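Local coordinates for protein PfhB2 (Pasteurella multocida, PDB 6U8T) that acts as a cysteine protease through the YopT-like domain of a Pasteurella multocida toxin, at the interface of chains A and B. Coordinates in Å, arbitrary orientation; residue numbers count along the deposited sequence, not the author numbering. Chains: chain A/B, PfhB2.

Contact 1 and contact 2 lie about 41 Å apart, measured between the centres of their C-alpha atoms, towards opposite ends of a two-fold symmetric pair. They draw on the same elements with the chains exchanged: helix 133-140 and strand 147-155 come from chain A in contact 1 and from chain B in contact 2, while strand 212-219 comes from the other chain each time. Lys150, Ile152 and Val216 recur in both. Together the contacts show strand 147-155 bordered by strands 160-168 and 212-219 of the partner, so each sheet is built from strands of both chains, which appear intertwined, a pattern that may reflect a domain swap.

Contact 1: the interface of chains A and B. Residues chain A 123, 134-135, 138, 150, 152; chain B 214-216, 218.
The ring of B:Phe214 slides beneath the start of helix 133-140, where the backbone of A:Leu135 covers one face. The CA of A:Leu135 stands above that face near its rim, 3.7 Å from CZ of B:Phe214, in a CH-pi contact. On the same face, methyl CD1 of A:Leu135 reaches back over the base of the ring, 3.8 Å from CD1 of B:Phe214. The ring gets there with CG held between the backbone N and the carbonyl carbon, the crowded position (chi1 78°). Two residues on, B:Val216 pairs with A:Val123 through reciprocal antiparallel backbone hydrogen bonds: its N donates to O of A:Val123 at 2.9 Å, and its O accepts from N of A:Val123 at the same distance. Its methyls divide the apolar packing, CG2 meeting CB of A:Ala138 at 3.7 Å and CG1 lying 3.8 Å from CG of A:Lys150. A:Lys150, bent at chi2 (91°) and again at chi4, hydrogen-bonds through its terminal amine NZ to the side-chain amide oxygen OD1 of B:Asn218 at 2.8 Å, with the nitrogen tilted 22° from the amide plane. A weak hydrogen bond from NZ to the carbonyl O of A:Ala138 may help keep the lysine tip against the helix end. In the deposited dimer the site sets strand 212-219 of chain B between strands 122-127 and 147-155 of chain A, under helix 133-140, and so joins the chains in a shared sheet.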
# COMPACT_ATOMS: atom_id res chain seq x y z
N VAL A 123 16.91 -16.37 -1.51
CA VAL A 123 17.61 -15.09 -1.24
C VAL A 123 16.52 -14.09 -0.87
O VAL A 123 15.64 -13.81 -1.71
CB VAL A 123 18.43 -14.63 -2.46
CG1 VAL A 123 19.08 -13.29 -2.19
CG2 VAL A 123 19.44 -15.67 -2.92
N ALA A 134 20.10 -5.89 -5.47
CA ALA A 134 20.13 -7.19 -4.76
C ALA A 134 19.09 -8.13 -5.39
O ALA A 134 19.41 -9.31 -5.55
CB ALA A 134 19.92 -7.03 -3.29
N LEU A 135 17.91 -7.63 -5.76
CA LEU A 135 16.83 -8.43 -6.40
C LEU A 135 17.34 -8.97 -7.74
O LEU A 135 17.17 -10.17 -8.00
CB LEU A 135 15.58 -7.57 -6.63
CG LEU A 135 14.50 -8.21 -7.51
CD1 LEU A 135 13.95 -9.48 -6.89
CD2 LEU A 135 13.37 -7.25 -7.77
N ALA A 138 19.89 -11.74 -7.37
CA ALA A 138 19.21 -12.97 -6.92
C ALA A 138 18.55 -13.67 -8.12
O ALA A 138 18.58 -14.91 -8.17
CB ALA A 138 18.21 -12.64 -5.82
N LYS A 150 13.20 -19.32 -11.02
CA LYS A 150 12.98 -18.48 -9.82
C LYS A 150 11.50 -18.12 -9.72
O LYS A 150 10.87 -17.76 -10.75
CB LYS A 150 13.82 -17.20 -9.90
CG LYS A 150 15.33 -17.41 -9.81
CD LYS A 150 15.99 -17.61 -11.16
CE LYS A 150 17.47 -17.98 -11.08
NZ LYS A 150 18.15 -17.40 -9.90
N ILE A 152 9.62 -15.24 -7.67
CA ILE A 152 10.06 -13.95 -7.08
C ILE A 152 8.84 -13.27 -6.43
O ILE A 152 7.92 -12.84 -7.20
CB ILE A 152 10.71 -13.08 -8.18
CG1 ILE A 152 11.87 -13.80 -8.85
CG2 ILE A 152 11.12 -11.73 -7.63
CD1 ILE A 152 12.06 -13.43 -10.29
N PHE B 214 11.52 -8.58 -0.68
CA PHE B 214 11.41 -9.53 -1.82
C PHE B 214 11.92 -10.87 -1.30
O PHE B 214 12.62 -10.90 -0.30
CB PHE B 214 12.20 -9.03 -3.03
CG PHE B 214 13.69 -9.24 -2.97
CD1 PHE B 214 14.24 -10.49 -3.22
CD2 PHE B 214 14.54 -8.17 -2.73
CE1 PHE B 214 15.61 -10.68 -3.20
CE2 PHE B 214 15.91 -8.36 -2.73
CZ PHE B 214 16.45 -9.62 -2.95
N ASN B 215 11.53 -11.94 -1.98
CA ASN B 215 12.05 -13.30 -1.70
C ASN B 215 12.18 -14.04 -3.02
O ASN B 215 11.20 -14.12 -3.75
CB ASN B 215 11.13 -14.06 -0.75
CG ASN B 215 11.91 -15.13 -0.02
OD1 ASN B 215 12.88 -14.78 0.64
ND2 ASN B 215 11.54 -16.40 -0.15
N VAL B 216 13.36 -14.60 -3.28
CA VAL B 216 13.62 -15.39 -4.51
C VAL B 216 13.80 -16.84 -4.09
O VAL B 216 14.68 -17.10 -3.29
CB VAL B 216 14.83 -14.82 -5.28
CG1 VAL B 216 15.18 -15.69 -6.48
CG2 VAL B 216 14.60 -13.38 -5.69
N ASN B 218 14.77 -20.56 -5.51
CA ASN B 218 15.51 -21.13 -6.67
C ASN B 218 15.09 -22.59 -6.86
O ASN B 218 15.10 -23.33 -5.90
CB ASN B 218 17.02 -20.97 -6.51
CG ASN B 218 17.47 -19.54 -6.72
OD1 ASN B 218 17.25 -18.96 -7.80
ND2 ASN B 218 18.04 -18.92 -5.69

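Contact 2: the interface of chains A and B. Residues chain A 164-165, 167, 190, 194, 216; chain B 139-140, 148, 150, 152.
This is an antiparallel strand-to-strand interface backed by a helix-helix contact, and it builds a sheet from strands of both chains, which holds them together in the deposited dimer. A:Val167 and B:Gly148 exchange backbone hydrogen bonds, N of A:Val167 to O of B:Gly148 at 2.8 Å and N of B:Gly148 to O of A:Val167 at 2.9 Å. A:Ala165 and B:Lys150 repeat the exchange, with N of B:Lys150 2.8 Å from O of A:Ala165 and a longer return bond. The side chain of B:Lys150 turns back towards its own helix: bent at chi2 (89°), it carries NZ to a hydrogen bond with the carbonyl O of B:Ile139, 2.8 Å away, approaching from above the carbonyl plane rather than within it. This bond ties strand to helix, while the lysine methylenes serve the interface as apolar surface, CE lying 3.7 Å from CG1 of A:Val167. Methyl CG2 of B:Ile139, anti to the backbone N, fits between CB of A:Ala165 and the ring of A:Phe190, whose CE2 is 3.9 Å away; the isoleucine and phenylalanine side chains meet at about a right angle. B:Leu140 runs past A:Phe190 in the opposite direction, its CD2 3.9 Å from CD2 of the ring. Strand 147-155 of chain B thus lies between strands 160-168 and 212-219 of chain A, with helix 133-140 of chain B packed beside helix 187-201 of chain A on one side of the sheet.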
# COMPACT_ATOMS: atom_id res chain seq x y z
N SER A 164 -8.15 13.18 10.83
CA SER A 164 -7.96 14.31 11.77
C SER A 164 -8.81 14.10 13.02
O SER A 164 -9.66 13.20 13.06
CB SER A 164 -8.21 15.59 11.10
OG SER A 164 -9.47 15.53 10.45
N ALA A 165 -8.50 14.84 14.06
CA ALA A 165 -9.17 14.72 15.38
C ALA A 165 -9.18 16.10 16.03
O ALA A 165 -8.27 16.90 15.76
CB ALA A 165 -8.45 13.69 16.20
N VAL A 167 -9.62 17.05 20.09
CA VAL A 167 -9.88 16.62 21.48
C VAL A 167 -10.07 17.89 22.33
O VAL A 167 -9.28 18.80 22.21
CB VAL A 167 -8.92 15.55 22.04
CG1 VAL A 167 -7.84 15.16 21.10
CG2 VAL A 167 -8.41 15.81 23.46
N PHE A 190 -13.52 6.33 22.70
CA PHE A 190 -12.77 6.50 21.44
C PHE A 190 -11.69 5.41 21.29
O PHE A 190 -11.60 4.80 20.21
CB PHE A 190 -12.17 7.90 21.31
CG PHE A 190 -11.23 8.03 20.14
CD1 PHE A 190 -11.73 8.13 18.84
CD2 PHE A 190 -9.86 7.97 20.31
CE1 PHE A 190 -10.88 8.24 17.76
CE2 PHE A 190 -9.00 8.11 19.22
CZ PHE A 190 -9.51 8.23 17.95
N LEU A 194 -11.69 2.59 18.35
CA LEU A 194 -10.60 2.67 17.36
C LEU A 194 -9.87 1.32 17.31
O LEU A 194 -9.65 0.81 16.19
CB LEU A 194 -9.64 3.81 17.73
CG LEU A 194 -8.73 4.26 16.59
CD1 LEU A 194 -9.53 4.97 15.52
CD2 LEU A 194 -7.60 5.15 17.10
N VAL A 216 1.63 12.50 13.68
CA VAL A 216 0.54 13.36 14.22
C VAL A 216 1.09 14.78 14.29
O VAL A 216 2.13 14.97 14.94
CB VAL A 216 0.06 12.83 15.57
CG1 VAL A 216 -0.98 13.75 16.19
CG2 VAL A 216 -0.49 11.42 15.42
N ILE B 139 -2.84 10.85 19.36
CA ILE B 139 -4.14 11.50 19.01
C ILE B 139 -4.73 12.16 20.28
O ILE B 139 -5.13 13.33 20.19
CB ILE B 139 -5.12 10.48 18.37
CG1 ILE B 139 -4.60 10.02 17.01
CG2 ILE B 139 -6.54 11.05 18.31
CD1 ILE B 139 -5.32 8.83 16.46
N LEU B 140 -4.75 11.45 21.40
CA LEU B 140 -5.44 11.90 22.65
C LEU B 140 -4.61 12.92 23.42
O LEU B 140 -5.22 13.69 24.15
CB LEU B 140 -5.79 10.68 23.52
CG LEU B 140 -6.90 9.80 22.94
CD1 LEU B 140 -7.15 8.61 23.86
CD2 LEU B 140 -8.17 10.61 22.68
N GLY B 148 -6.85 20.19 21.68
CA GLY B 148 -5.98 20.25 20.47
C GLY B 148 -6.58 19.55 19.28
O GLY B 148 -7.35 18.59 19.44
N LYS B 150 -5.59 17.68 15.48
CA LYS B 150 -4.51 16.82 14.93
C LYS B 150 -4.78 16.54 13.45
O LYS B 150 -5.95 16.25 13.10
CB LYS B 150 -4.39 15.51 15.70
CG LYS B 150 -3.94 15.65 17.15
CD LYS B 150 -5.07 15.84 18.16
CE LYS B 150 -4.58 16.11 19.58
NZ LYS B 150 -3.30 15.40 19.90
N ILE B 152 -3.40 13.65 11.09
CA ILE B 152 -2.84 12.31 11.34
C ILE B 152 -2.53 11.64 9.99
O ILE B 152 -3.48 11.37 9.22
CB ILE B 152 -3.82 11.49 12.19
CG1 ILE B 152 -4.22 12.23 13.48
CG2 ILE B 152 -3.23 10.13 12.53
CD1 ILE B 152 -5.61 11.90 13.98